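Local coordinates for protein sulfoquinovosidase (Escherichia coli, PDB 5AEE) that hydrolyses alpha-sulfoquinovosides, among them plant sulfoquinovosyl diacylglycerides, releasing sulfoquinovose for sulfoglycolysis as a source of carbon and sulfur, at residues E134-F139 with M468-Q473; W149-G154 with Y177-F182. The protein carries 1 engineered substitution. All coordinates share one frame; numbering follows the deposited sequence.

Interaction 1: E134-F139 with M468-Q473; sequences EQFSYF and MWAGNQ. Engineered in segment 468-473: N472 (natural residue Asp). With CA (calcium ion), chain C; NSQ (4-nitrophenyl alpha-D-6-sulfoquinovoside), chain E.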
ATOM      1  N   GLU A 134      -3.696  -0.484   2.749  1.00 20.60           N
ATOM      2  CA  GLU A 134      -2.465  -1.077   3.325  1.00 22.66           C
ATOM      3  C   GLU A 134      -2.342  -0.755   4.790  1.00 23.10           C
ATOM      4  O   GLU A 134      -2.036   0.378   5.134  1.00 22.78           O
ATOM      5  CB  GLU A 134      -1.242  -0.565   2.609  1.00 21.98           C
ATOM      6  CG  GLU A 134      -0.003  -1.375   2.849  1.00 23.60           C
ATOM      7  CD  GLU A 134       1.132  -0.891   1.953  1.00 24.04           C
ATOM      8  OE1 GLU A 134       0.875   0.056   1.158  1.00 25.42           O
ATOM      9  OE2 GLU A 134       2.257  -1.360   2.099  1.00 24.40           O
ATOM     10  N   GLN A 135      -2.539  -1.768   5.604  1.00 24.70           N
ATOM     11  CA  GLN A 135      -2.624  -1.615   7.050  1.00 25.20           C
ATOM     12  C   GLN A 135      -1.414  -2.360   7.676  1.00 25.31           C
ATOM     13  O   GLN A 135      -1.107  -3.499   7.305  1.00 26.71           O
ATOM     14  CB  GLN A 135      -3.913  -2.231   7.550  1.00 23.17           C
ATOM     15  CG  GLN A 135      -5.125  -1.478   7.097  1.00 25.65           C
ATOM     16  CD  GLN A 135      -5.172  -0.068   7.664  1.00 28.14           C
ATOM     17  OE1 GLN A 135      -4.650   0.190   8.741  1.00 27.19           O
ATOM     18  NE2 GLN A 135      -5.872   0.838   6.952  1.00 28.93           N
ATOM     19  N   PHE A 136      -0.764  -1.713   8.634  1.00 23.80           N
ATOM     20  CA  PHE A 136       0.526  -2.198   9.153  1.00 24.33           C
ATOM     21  C   PHE A 136       0.421  -2.776  10.532  1.00 23.71           C
ATOM     22  O   PHE A 136       1.250  -3.564  10.907  1.00 28.25           O
ATOM     23  CB  PHE A 136       1.530  -1.063   9.142  1.00 22.11           C
ATOM     24  CG  PHE A 136       1.996  -0.719   7.749  1.00 22.31           C
ATOM     25  CD1 PHE A 136       1.255   0.129   6.966  1.00 24.20           C
ATOM     26  CD2 PHE A 136       3.131  -1.255   7.268  1.00 22.15           C
ATOM     27  CE1 PHE A 136       1.635   0.405   5.658  1.00 24.40           C
ATOM     28  CE2 PHE A 136       3.549  -0.955   5.998  1.00 21.72           C
ATOM     29  CZ  PHE A 136       2.803  -0.130   5.201  1.00 21.19           C
ATOM     30  N   SER A 137      -0.568  -2.354  11.300  1.00 23.79           N
ATOM     31  CA  SER A 137      -0.732  -2.943  12.649  1.00 24.83           C
ATOM     32  C   SER A 137      -1.769  -4.066  12.715  1.00 29.64           C
ATOM     33  O   SER A 137      -1.686  -4.963  13.555  1.00 28.82           O
ATOM     34  CB  SER A 137      -1.127  -1.832  13.577  1.00 25.79           C
ATOM     35  OG  SER A 137      -0.057  -0.913  13.681  1.00 24.71           O
ATOM     36  N   TYR A 138      -2.820  -3.973  11.905  1.00 27.44           N
ATOM     37  CA  TYR A 138      -3.829  -5.013  11.893  1.00 29.14           C
ATOM     38  C   TYR A 138      -4.046  -5.503  10.498  1.00 28.39           C
ATOM     39  O   TYR A 138      -4.029  -4.713   9.601  1.00 31.21           O
ATOM     40  CB  TYR A 138      -5.145  -4.453  12.419  1.00 30.24           C
ATOM     41  CG  TYR A 138      -5.030  -4.075  13.864  1.00 29.03           C
ATOM     42  CD1 TYR A 138      -5.138  -5.053  14.861  1.00 29.92           C
ATOM     43  CD2 TYR A 138      -4.804  -2.728  14.252  1.00 30.05           C
ATOM     44  CE1 TYR A 138      -5.025  -4.709  16.216  1.00 30.71           C
ATOM     45  CE2 TYR A 138      -4.713  -2.366  15.592  1.00 30.36           C
ATOM     46  CZ  TYR A 138      -4.806  -3.355  16.559  1.00 31.19           C
ATOM     47  OH  TYR A 138      -4.704  -2.972  17.860  1.00 31.81           O
ATOM     48  N   PHE A 139      -4.314  -6.796  10.340  1.00 29.99           N
ATOM     49  CA  PHE A 139      -4.870  -7.323   9.110  1.00 29.24           C
ATOM     50  C   PHE A 139      -6.378  -7.505   9.337  1.00 30.09           C
ATOM     51  O   PHE A 139      -7.195  -6.786   8.752  1.00 27.33           O
ATOM     52  CB  PHE A 139      -4.133  -8.616   8.700  1.00 29.10           C
ATOM     53  CG  PHE A 139      -4.729  -9.319   7.499  1.00 28.55           C
ATOM     54  CD1 PHE A 139      -5.144  -8.610   6.362  1.00 29.71           C
ATOM     55  CD2 PHE A 139      -4.904 -10.700   7.504  1.00 28.40           C
ATOM     56  CE1 PHE A 139      -5.747  -9.240   5.268  1.00 26.91           C
ATOM     57  CE2 PHE A 139      -5.500 -11.347   6.406  1.00 26.40           C
ATOM     58  CZ  PHE A 139      -5.924 -10.626   5.277  1.00 26.52           C
ATOM     59  N   MET A 468       3.573  -2.111  -5.426  1.00 25.31           N
ATOM     60  CA  MET A 468       3.643  -1.354  -4.185  1.00 23.87           C
ATOM     61  C   MET A 468       4.894  -1.766  -3.395  1.00 23.26           C
ATOM     62  O   MET A 468       5.293  -2.931  -3.443  1.00 23.67           O
ATOM     63  CB  MET A 468       2.429  -1.616  -3.319  1.00 25.22           C
ATOM     64  CG  MET A 468       1.147  -1.366  -4.040  1.00 26.53           C
ATOM     65  SD  MET A 468       0.917   0.201  -4.862  1.00 28.13           S
ATOM     66  CE  MET A 468       1.236   1.435  -3.600  1.00 25.89           C
ATOM     67  N   TRP A 469       5.502  -0.818  -2.661  1.00 23.15           N
ATOM     68  CA  TRP A 469       6.446  -1.194  -1.634  1.00 22.61           C
ATOM     69  C   TRP A 469       5.891  -0.700  -0.292  1.00 22.55           C
ATOM     70  O   TRP A 469       5.118   0.235  -0.269  1.00 22.87           O
ATOM     71  CB  TRP A 469       7.891  -0.829  -1.903  1.00 23.57           C
ATOM     72  CG  TRP A 469       8.416   0.415  -1.289  1.00 24.35           C
ATOM     73  CD1 TRP A 469       9.107   0.497  -0.099  1.00 25.86           C
ATOM     74  CD2 TRP A 469       8.319   1.717  -1.784  1.00 22.52           C
ATOM     75  NE1 TRP A 469       9.411   1.774   0.166  1.00 25.06           N
ATOM     76  CE2 TRP A 469       8.970   2.561  -0.849  1.00 24.28           C
ATOM     77  CE3 TRP A 469       7.731   2.289  -2.930  1.00 22.27           C
ATOM     78  CZ2 TRP A 469       9.047   3.912  -1.002  1.00 21.37           C
ATOM     79  CZ3 TRP A 469       7.856   3.655  -3.113  1.00 24.26           C
ATOM     80  CH2 TRP A 469       8.480   4.460  -2.137  1.00 26.13           C
ATOM     81  N   ALA A 470       6.357  -1.320   0.779  1.00 22.33           N
ATOM     82  CA  ALA A 470       5.803  -1.075   2.125  1.00 22.39           C
ATOM     83  C   ALA A 470       6.245   0.235   2.814  1.00 22.55           C
ATOM     84  O   ALA A 470       5.931   0.426   4.020  1.00 24.19           O
ATOM     85  CB  ALA A 470       6.104  -2.261   3.040  1.00 24.69           C
ATOM     86  N   GLY A 471       6.866   1.154   2.096  1.00 22.79           N
ATOM     87  CA  GLY A 471       7.217   2.433   2.657  1.00 24.34           C
ATOM     88  C   GLY A 471       8.298   2.243   3.711  1.00 23.19           C
ATOM     89  O   GLY A 471       9.098   1.331   3.631  1.00 23.45           O
ATOM     90  N   ASN A 472       8.289   3.085   4.713  1.00 23.56           N
ATOM     91  CA  ASN A 472       9.420   3.185   5.665  1.00 21.91           C
ATOM     92  C   ASN A 472       9.153   2.464   6.944  1.00 26.36           C
ATOM     93  O   ASN A 472       8.367   2.954   7.774  1.00 19.96           O
ATOM     94  CB  ASN A 472       9.659   4.666   5.950  1.00 24.20           C
ATOM     95  CG  ASN A 472      10.153   5.434   4.765  1.00 27.32           C
ATOM     96  OD1 ASN A 472      10.521   4.872   3.743  1.00 26.93           O
ATOM     97  ND2 ASN A 472      10.176   6.748   4.916  1.00 29.95           N
ATOM     98  N   GLN A 473       9.740   1.282   7.052  1.00 25.30           N
ATOM     99  CA  GLN A 473       9.913   0.601   8.305  1.00 24.39           C
ATOM    100  C   GLN A 473      11.112   1.167   9.028  1.00 21.75           C
ATOM    101  O   GLN A 473      12.130   1.497   8.487  1.00 20.32           O
ATOM    102  CB  GLN A 473      10.158  -0.913   8.139  1.00 25.70           C
ATOM    103  CG  GLN A 473       8.892  -1.671   7.803  1.00 26.15           C
ATOM    104  CD  GLN A 473       8.386  -1.379   6.437  1.00 25.15           C
ATOM    105  OE1 GLN A 473       9.059  -1.677   5.425  1.00 22.86           O
ATOM    106  NE2 GLN A 473       7.210  -0.775   6.383  1.00 23.13           N
TER
HETATM  107 CA    CA C1679       7.299   3.761   9.610  1.00 22.93          CA
HETATM  108  O12 NSQ E1681      12.549  12.009   0.548  1.00 24.72           O
HETATM  109  S10 NSQ E1681      13.847  11.433   0.124  1.00 25.37           S
HETATM  110  O13 NSQ E1681      14.549  12.081  -1.006  1.00 25.85           O
HETATM  111  O11 NSQ E1681      14.675  11.292   1.321  1.00 23.56           O
HETATM  112  C6  NSQ E1681      13.578   9.847  -0.487  1.00 25.59           C
HETATM  113  C5  NSQ E1681      12.960   8.849   0.482  1.00 25.03           C
HETATM  114  O5  NSQ E1681      11.549   9.237   0.536  1.00 23.14           O
HETATM  115  C1  NSQ E1681      10.669   8.364   1.176  1.00 27.15           C
HETATM  116  C2  NSQ E1681      10.821   6.919   0.652  1.00 25.96           C
HETATM  117  O2  NSQ E1681       9.879   6.148   1.347  1.00 23.30           O
HETATM  118  C3  NSQ E1681      12.260   6.483   0.817  1.00 24.84           C
HETATM  119  O3  NSQ E1681      12.477   5.158   0.383  1.00 25.41           O
HETATM  120  C4  NSQ E1681      13.191   7.391   0.048  1.00 26.12           C
HETATM  121  O4  NSQ E1681      14.566   6.980   0.315  1.00 25.75           O
HETATM  122  O1  NSQ E1681      11.024   8.460   2.555  1.00 31.37           O
HETATM  123  C25 NSQ E1681      10.631   9.565   3.202  1.00 32.64           C
HETATM  124  C26 NSQ E1681       9.261   9.859   3.296  1.00 32.08           C
HETATM  125  C27 NSQ E1681       8.893  11.024   3.902  1.00 33.42           C
HETATM  126  C28 NSQ E1681       9.856  11.847   4.474  1.00 33.94           C
HETATM  127  N32 NSQ E1681       9.431  13.063   5.043  1.00 45.13           N
HETATM  128  O33 NSQ E1681      10.283  13.983   5.212  1.00 47.76           O
HETATM  129  O34 NSQ E1681       8.181  13.294   5.198  1.00 48.37           O
HETATM  130  C29 NSQ E1681      11.206  11.533   4.342  1.00 34.77           C
HETATM  131  C30 NSQ E1681      11.603  10.372   3.704  1.00 32.78           C
HETATM  132  O   HOH W   1       2.533   0.756  -0.639  1.00 25.43           O
HETATM  133  O   HOH W   2       9.569   4.161  10.153  1.00 21.49           O
HETATM  134  O   HOH W   3       7.325   5.764   8.368  1.00 25.48           O
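F136 and A470 form the dense, buried heart of this contact. The CE2-CZ end of the phenyl ring meets A470 obliquely: CZ lies 3.4 Å from the carbonyl A470 O, and CE2 4.1 Å from A470 CB. Alanine suits this place because its small apolar methyl lets the ring end approach the backbone carbonyl. Q473 NE2 meets the same end of the ring, at CE2. The Q473 chain bends at chi2 and folds back on its own loop, so that NE2 donates to A470 O at 2.9 Å. The bond is nearly straight (164°), although the donor stands above the carbonyl plane. The amide and ring planes lie 19° apart, while the side chains cross at about a right angle. Glutamine suits the position because it is long enough to satisfy a buried carbonyl.

Toward E134 the packing is looser and partly mediated by water. With CG anti to the backbone N (chi1 -164°) and the chain extended, the carboxylate is carried across to the strand end. OE2 stops 3.6 Å from A470 CA and is hydrogen-bonded to H501 NE2, while a water 2.7 Å from W469 O links that carbonyl to E134 OE1, so both oxygens of this buried group have a polar partner.

The remaining side of 468-473 faces the substrate pocket and bound water. W469 turns the edge of its indole to the sugar O2. At N472, an engineered replacement for aspartate, OD1 accepts from NSQ O2 at 2.8 Å, ND2 donates to the glycosidic O1, and the backbone O binds calcium at 2.3 Å. Such a loop, leaving the end of a TIM-barrel strand and bearing the inferred proton-donor position, with W469 beside the nucleophile D405, is characteristic of the family 31 glycoside hydrolase active site.

Interaction 2: W149-G154 with Y177-F182; sequences WTSEQG and YYWTFF. With CA (calcium ion), chain C; NSQ (4-nitrophenyl alpha-D-6-sulfoquinovoside), chain E.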
ATOM      1  N   TRP A 149      -7.134   8.406   5.944  1.00 26.89           N
ATOM      2  CA  TRP A 149      -6.572   9.675   5.518  1.00 25.30           C
ATOM      3  C   TRP A 149      -5.164   9.402   5.148  1.00 24.46           C
ATOM      4  O   TRP A 149      -4.389   9.045   6.017  1.00 24.68           O
ATOM      5  CB  TRP A 149      -6.652  10.728   6.624  1.00 27.76           C
ATOM      6  CG  TRP A 149      -6.239  12.132   6.163  1.00 27.39           C
ATOM      7  CD1 TRP A 149      -5.036  12.719   6.401  1.00 28.60           C
ATOM      8  CD2 TRP A 149      -7.004  13.089   5.408  1.00 27.26           C
ATOM      9  NE1 TRP A 149      -5.006  13.945   5.845  1.00 28.16           N
ATOM     10  CE2 TRP A 149      -6.199  14.222   5.256  1.00 26.84           C
ATOM     11  CE3 TRP A 149      -8.299  13.106   4.872  1.00 26.01           C
ATOM     12  CZ2 TRP A 149      -6.633  15.394   4.610  1.00 27.76           C
ATOM     13  CZ3 TRP A 149      -8.729  14.249   4.210  1.00 26.99           C
ATOM     14  CH2 TRP A 149      -7.898  15.389   4.064  1.00 28.89           C
ATOM     15  N   THR A 150      -4.797   9.539   3.857  1.00 23.38           N
ATOM     16  CA  THR A 150      -3.464   9.204   3.546  1.00 21.76           C
ATOM     17  C   THR A 150      -2.505  10.155   4.242  1.00 23.25           C
ATOM     18  O   THR A 150      -2.703  11.378   4.251  1.00 23.93           O
ATOM     19  CB  THR A 150      -3.179   9.107   2.022  1.00 21.32           C
ATOM     20  OG1 THR A 150      -1.842   8.648   1.833  1.00 26.54           O
ATOM     21  CG2 THR A 150      -3.340  10.402   1.325  1.00 27.66           C
ATOM     22  N   SER A 151      -1.426   9.635   4.772  1.00 22.60           N
ATOM     23  CA  SER A 151      -0.447  10.495   5.356  1.00 23.05           C
ATOM     24  C   SER A 151       0.859   9.743   5.435  1.00 23.72           C
ATOM     25  O   SER A 151       0.962   8.583   4.984  1.00 25.45           O
ATOM     26  CB  SER A 151      -0.877  10.864   6.835  1.00 27.18           C
ATOM     27  OG  SER A 151      -0.806   9.742   7.714  1.00 27.81           O
ATOM     28  N   GLU A 152       1.856  10.362   6.088  1.00 26.39           N
ATOM     29  CA  GLU A 152       3.012   9.563   6.553  1.00 24.23           C
ATOM     30  C   GLU A 152       2.573   8.458   7.467  1.00 25.42           C
ATOM     31  O   GLU A 152       1.615   8.541   8.229  1.00 26.35           O
ATOM     32  CB  GLU A 152       4.095  10.370   7.264  1.00 26.13           C
ATOM     33  CG  GLU A 152       4.628  11.568   6.516  1.00 29.06           C
ATOM     34  CD  GLU A 152       5.027  11.256   5.069  1.00 32.75           C
ATOM     35  OE1 GLU A 152       5.912  10.403   4.869  1.00 33.64           O
ATOM     36  OE2 GLU A 152       4.383  11.846   4.137  1.00 36.59           O
ATOM     37  N   GLN A 153       3.262   7.369   7.323  1.00 27.26           N
ATOM     38  CA  GLN A 153       2.895   6.107   7.968  1.00 28.44           C
ATOM     39  C   GLN A 153       3.199   6.027   9.498  1.00 25.79           C
ATOM     40  O   GLN A 153       2.694   5.148  10.175  1.00 22.55           O
ATOM     41  CB  GLN A 153       3.612   5.043   7.204  1.00 27.00           C
ATOM     42  CG  GLN A 153       3.198   3.654   7.492  1.00 27.32           C
ATOM     43  CD  GLN A 153       4.300   2.871   8.110  1.00 30.76           C
ATOM     44  OE1 GLN A 153       5.325   3.401   8.602  1.00 24.01           O
ATOM     45  NE2 GLN A 153       4.076   1.591   8.160  1.00 31.92           N
ATOM     46  N   GLY A 154       3.997   6.954  10.029  1.00 28.76           N
ATOM     47  CA  GLY A 154       4.413   6.863  11.412  1.00 28.12           C
ATOM     48  C   GLY A 154       5.803   6.296  11.575  1.00 28.43           C
ATOM     49  O   GLY A 154       6.198   5.371  10.882  1.00 30.67           O
ATOM     50  N   TYR A 177      -1.638   3.126  15.109  1.00 24.66           N
ATOM     51  CA  TYR A 177      -1.956   1.884  14.417  1.00 25.72           C
ATOM     52  C   TYR A 177      -2.644   1.943  13.043  1.00 25.35           C
ATOM     53  O   TYR A 177      -2.564   0.982  12.293  1.00 30.48           O
ATOM     54  CB  TYR A 177      -2.782   0.964  15.332  1.00 26.10           C
ATOM     55  CG  TYR A 177      -4.229   1.380  15.479  1.00 27.11           C
ATOM     56  CD1 TYR A 177      -5.172   0.994  14.559  1.00 26.50           C
ATOM     57  CD2 TYR A 177      -4.667   2.061  16.626  1.00 26.76           C
ATOM     58  CE1 TYR A 177      -6.511   1.346  14.682  1.00 26.42           C
ATOM     59  CE2 TYR A 177      -5.985   2.419  16.778  1.00 24.85           C
ATOM     60  CZ  TYR A 177      -6.909   2.041  15.828  1.00 27.60           C
ATOM     61  OH  TYR A 177      -8.244   2.405  15.968  1.00 28.87           O
ATOM     62  N   TYR A 178      -3.387   3.019  12.780  1.00 26.11           N
ATOM     63  CA  TYR A 178      -4.233   3.212  11.579  1.00 27.81           C
ATOM     64  C   TYR A 178      -3.522   4.147  10.522  1.00 27.54           C
ATOM     65  O   TYR A 178      -4.056   4.374   9.442  1.00 28.47           O
ATOM     66  CB  TYR A 178      -5.620   3.778  11.938  1.00 26.96           C
ATOM     67  CG  TYR A 178      -5.516   5.123  12.661  1.00 30.35           C
ATOM     68  CD1 TYR A 178      -5.406   5.158  14.064  1.00 28.92           C
ATOM     69  CD2 TYR A 178      -5.495   6.342  11.952  1.00 28.32           C
ATOM     70  CE1 TYR A 178      -5.247   6.370  14.747  1.00 32.77           C
ATOM     71  CE2 TYR A 178      -5.338   7.567  12.614  1.00 29.85           C
ATOM     72  CZ  TYR A 178      -5.240   7.570  14.020  1.00 33.74           C
ATOM     73  OH  TYR A 178      -5.070   8.739  14.707  1.00 38.37           O
ATOM     74  N   TRP A 179      -2.327   4.669  10.851  1.00 24.43           N
ATOM     75  CA  TRP A 179      -1.682   5.617   9.957  1.00 25.10           C
ATOM     76  C   TRP A 179      -1.164   4.808   8.777  1.00 23.46           C
ATOM     77  O   TRP A 179      -0.637   3.727   8.943  1.00 23.39           O
ATOM     78  CB  TRP A 179      -0.533   6.377  10.548  1.00 25.34           C
ATOM     79  CG  TRP A 179      -0.909   7.477  11.450  1.00 24.96           C
ATOM     80  CD1 TRP A 179      -1.948   7.490  12.327  1.00 26.47           C
ATOM     81  CD2 TRP A 179      -0.184   8.687  11.670  1.00 26.05           C
ATOM     82  NE1 TRP A 179      -1.944   8.647  13.051  1.00 24.24           N
ATOM     83  CE2 TRP A 179      -0.888   9.417  12.664  1.00 24.40           C
ATOM     84  CE3 TRP A 179       0.969   9.237  11.122  1.00 26.36           C
ATOM     85  CZ2 TRP A 179      -0.497  10.671  13.094  1.00 24.51           C
ATOM     86  CZ3 TRP A 179       1.354  10.491  11.538  1.00 27.81           C
ATOM     87  CH2 TRP A 179       0.620  11.179  12.550  1.00 26.86           C
ATOM     88  N   THR A 180      -1.362   5.363   7.606  1.00 23.91           N
ATOM     89  CA  THR A 180      -0.884   4.735   6.387  1.00 24.87           C
ATOM     90  C   THR A 180      -0.968   5.713   5.233  1.00 23.53           C
ATOM     91  O   THR A 180      -1.785   6.597   5.245  1.00 25.34           O
ATOM     92  CB  THR A 180      -1.666   3.391   6.108  1.00 23.23           C
ATOM     93  OG1 THR A 180      -1.234   2.869   4.865  1.00 21.36           O
ATOM     94  CG2 THR A 180      -3.068   3.642   6.004  1.00 22.52           C
ATOM     95  N   PHE A 181      -0.067   5.544   4.257  1.00 24.12           N
ATOM     96  CA  PHE A 181      -0.041   6.273   3.026  1.00 23.86           C
ATOM     97  C   PHE A 181      -0.983   5.665   1.964  1.00 24.55           C
ATOM     98  O   PHE A 181      -1.154   6.223   0.876  1.00 25.77           O
ATOM     99  CB  PHE A 181       1.409   6.334   2.455  1.00 23.36           C
ATOM    100  CG  PHE A 181       2.183   5.141   2.721  1.00 20.38           C
ATOM    101  CD1 PHE A 181       1.794   3.907   2.207  1.00 21.18           C
ATOM    102  CD2 PHE A 181       3.313   5.209   3.491  1.00 21.55           C
ATOM    103  CE1 PHE A 181       2.531   2.776   2.504  1.00 22.95           C
ATOM    104  CE2 PHE A 181       4.041   4.108   3.769  1.00 22.61           C
ATOM    105  CZ  PHE A 181       3.663   2.875   3.277  1.00 23.04           C
ATOM    106  N   PHE A 182      -1.580   4.508   2.261  1.00 24.05           N
ATOM    107  CA  PHE A 182      -2.565   3.883   1.362  1.00 23.47           C
ATOM    108  C   PHE A 182      -3.765   3.373   2.140  1.00 23.63           C
ATOM    109  O   PHE A 182      -4.021   2.187   2.156  1.00 24.82           O
ATOM    110  CB  PHE A 182      -1.887   2.737   0.636  1.00 22.33           C
ATOM    111  CG  PHE A 182      -2.589   2.182  -0.558  1.00 23.42           C
ATOM    112  CD1 PHE A 182      -3.944   2.377  -0.864  1.00 24.52           C
ATOM    113  CD2 PHE A 182      -1.825   1.381  -1.440  1.00 23.52           C
ATOM    114  CE1 PHE A 182      -4.509   1.808  -1.977  1.00 23.31           C
ATOM    115  CE2 PHE A 182      -2.396   0.830  -2.572  1.00 25.94           C
ATOM    116  CZ  PHE A 182      -3.752   1.033  -2.843  1.00 24.72           C
TER
HETATM  117 CA    CA C1679       7.299   3.761   9.610  1.00 22.93          CA
HETATM  118  O12 NSQ E1681      12.549  12.009   0.548  1.00 24.72           O
HETATM  119  S10 NSQ E1681      13.847  11.433   0.124  1.00 25.37           S
HETATM  120  O13 NSQ E1681      14.549  12.081  -1.006  1.00 25.85           O
HETATM  121  O11 NSQ E1681      14.675  11.292   1.321  1.00 23.56           O
HETATM  122  C6  NSQ E1681      13.578   9.847  -0.487  1.00 25.59           C
HETATM  123  C5  NSQ E1681      12.960   8.849   0.482  1.00 25.03           C
HETATM  124  O5  NSQ E1681      11.549   9.237   0.536  1.00 23.14           O
HETATM  125  C1  NSQ E1681      10.669   8.364   1.176  1.00 27.15           C
HETATM  126  C2  NSQ E1681      10.821   6.919   0.652  1.00 25.96           C
HETATM  127  O2  NSQ E1681       9.879   6.148   1.347  1.00 23.30           O
HETATM  128  C3  NSQ E1681      12.260   6.483   0.817  1.00 24.84           C
HETATM  129  O3  NSQ E1681      12.477   5.158   0.383  1.00 25.41           O
HETATM  130  C4  NSQ E1681      13.191   7.391   0.048  1.00 26.12           C
HETATM  131  O4  NSQ E1681      14.566   6.980   0.315  1.00 25.75           O
HETATM  132  O1  NSQ E1681      11.024   8.460   2.555  1.00 31.37           O
HETATM  133  C25 NSQ E1681      10.631   9.565   3.202  1.00 32.64           C
HETATM  134  C26 NSQ E1681       9.261   9.859   3.296  1.00 32.08           C
HETATM  135  C27 NSQ E1681       8.893  11.024   3.902  1.00 33.42           C
HETATM  136  C28 NSQ E1681       9.856  11.847   4.474  1.00 33.94           C
HETATM  137  N32 NSQ E1681       9.431  13.063   5.043  1.00 45.13           N
HETATM  138  O33 NSQ E1681      10.283  13.983   5.212  1.00 47.76           O
HETATM  139  O34 NSQ E1681       8.181  13.294   5.198  1.00 48.37           O
HETATM  140  C29 NSQ E1681      11.206  11.533   4.342  1.00 34.77           C
HETATM  141  C30 NSQ E1681      11.603  10.372   3.704  1.00 32.78           C
HETATM  142  O   HOH W   4      -2.641   7.822   7.868  1.00 30.46           O
HETATM  143  O   HOH W   2       9.569   4.161  10.153  1.00 21.49           O
HETATM  144  O   HOH W   3       7.325   5.764   8.368  1.00 25.48           O
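T150 and S151 cross-link to T180 and F181 where two irregular loops of the N-terminal galactose mutarotase-like domain meet and reach to the catalytic pocket; an ST turn at T180 shapes the second of them.

Hydrogen bonds from one side chain and one backbone N-H join the loops at one end. T150 OG1, placed anti to its own N (chi1 -175°), donates to F181 O at 2.7 Å from well above the carbonyl plane. S151 N donates to T180 O at 3.1 Å, and a CA-H...O contact from T150 reaches the same oxygen. A buried water accepts from T180 N and donates to S151 OG, with W149 O also in its reach. S151 OG in turn donates to E152 O; serine suits this place because its hydroxyl can accept from the water and donate to a carbonyl at once.

Aromatic packing dominates the other end. The F181 ring crosses Q153 at a slant, CE2 lying 3.6 Å from Q153 CB. W179 points toward the first loop, and its CE3 comes 3.0 Å from E152 O. A broad indole suits this position because it can cover the bend from E152 to G154.

Charge and metal contacts mark the side toward the substrate pocket. The E152 carboxylate forms a salt bridge with R455, and OE1 comes 3.2 Å from NSQ C27 on the nitrophenyl ring. The Q153 amide and G154 O reach the calcium ion, the latter at 2.3 Å; the backbone angles at G154 (phi 100°) would crowd any CB against the preceding carbonyl, which favours glycine.

The ST turn is closed by T180 OG1, which accepts from F182 N at 3.1 Å and is also hydrogen-bonded to E134 O.

From the N terminus, the chain leaves strand 129-133 and enters 134-139, whose partner comes only more than 300 residues later. It then runs through strand 145-148 into 149-154, makes helix 162-171, and returns at 177-182 to close the short loop of interaction 2. After the rest of the N-terminal domain and much of the barrel, 468-473 closes the long loop of interaction 1, which therefore encloses interaction 2 without crossing it. Interaction 2 ties loops within one domain; interaction 1 ties that domain to the barrel. The two meet through E134 N and F182 O, through F136 packed on Q153, and at the shared calcium ion beside the substrate.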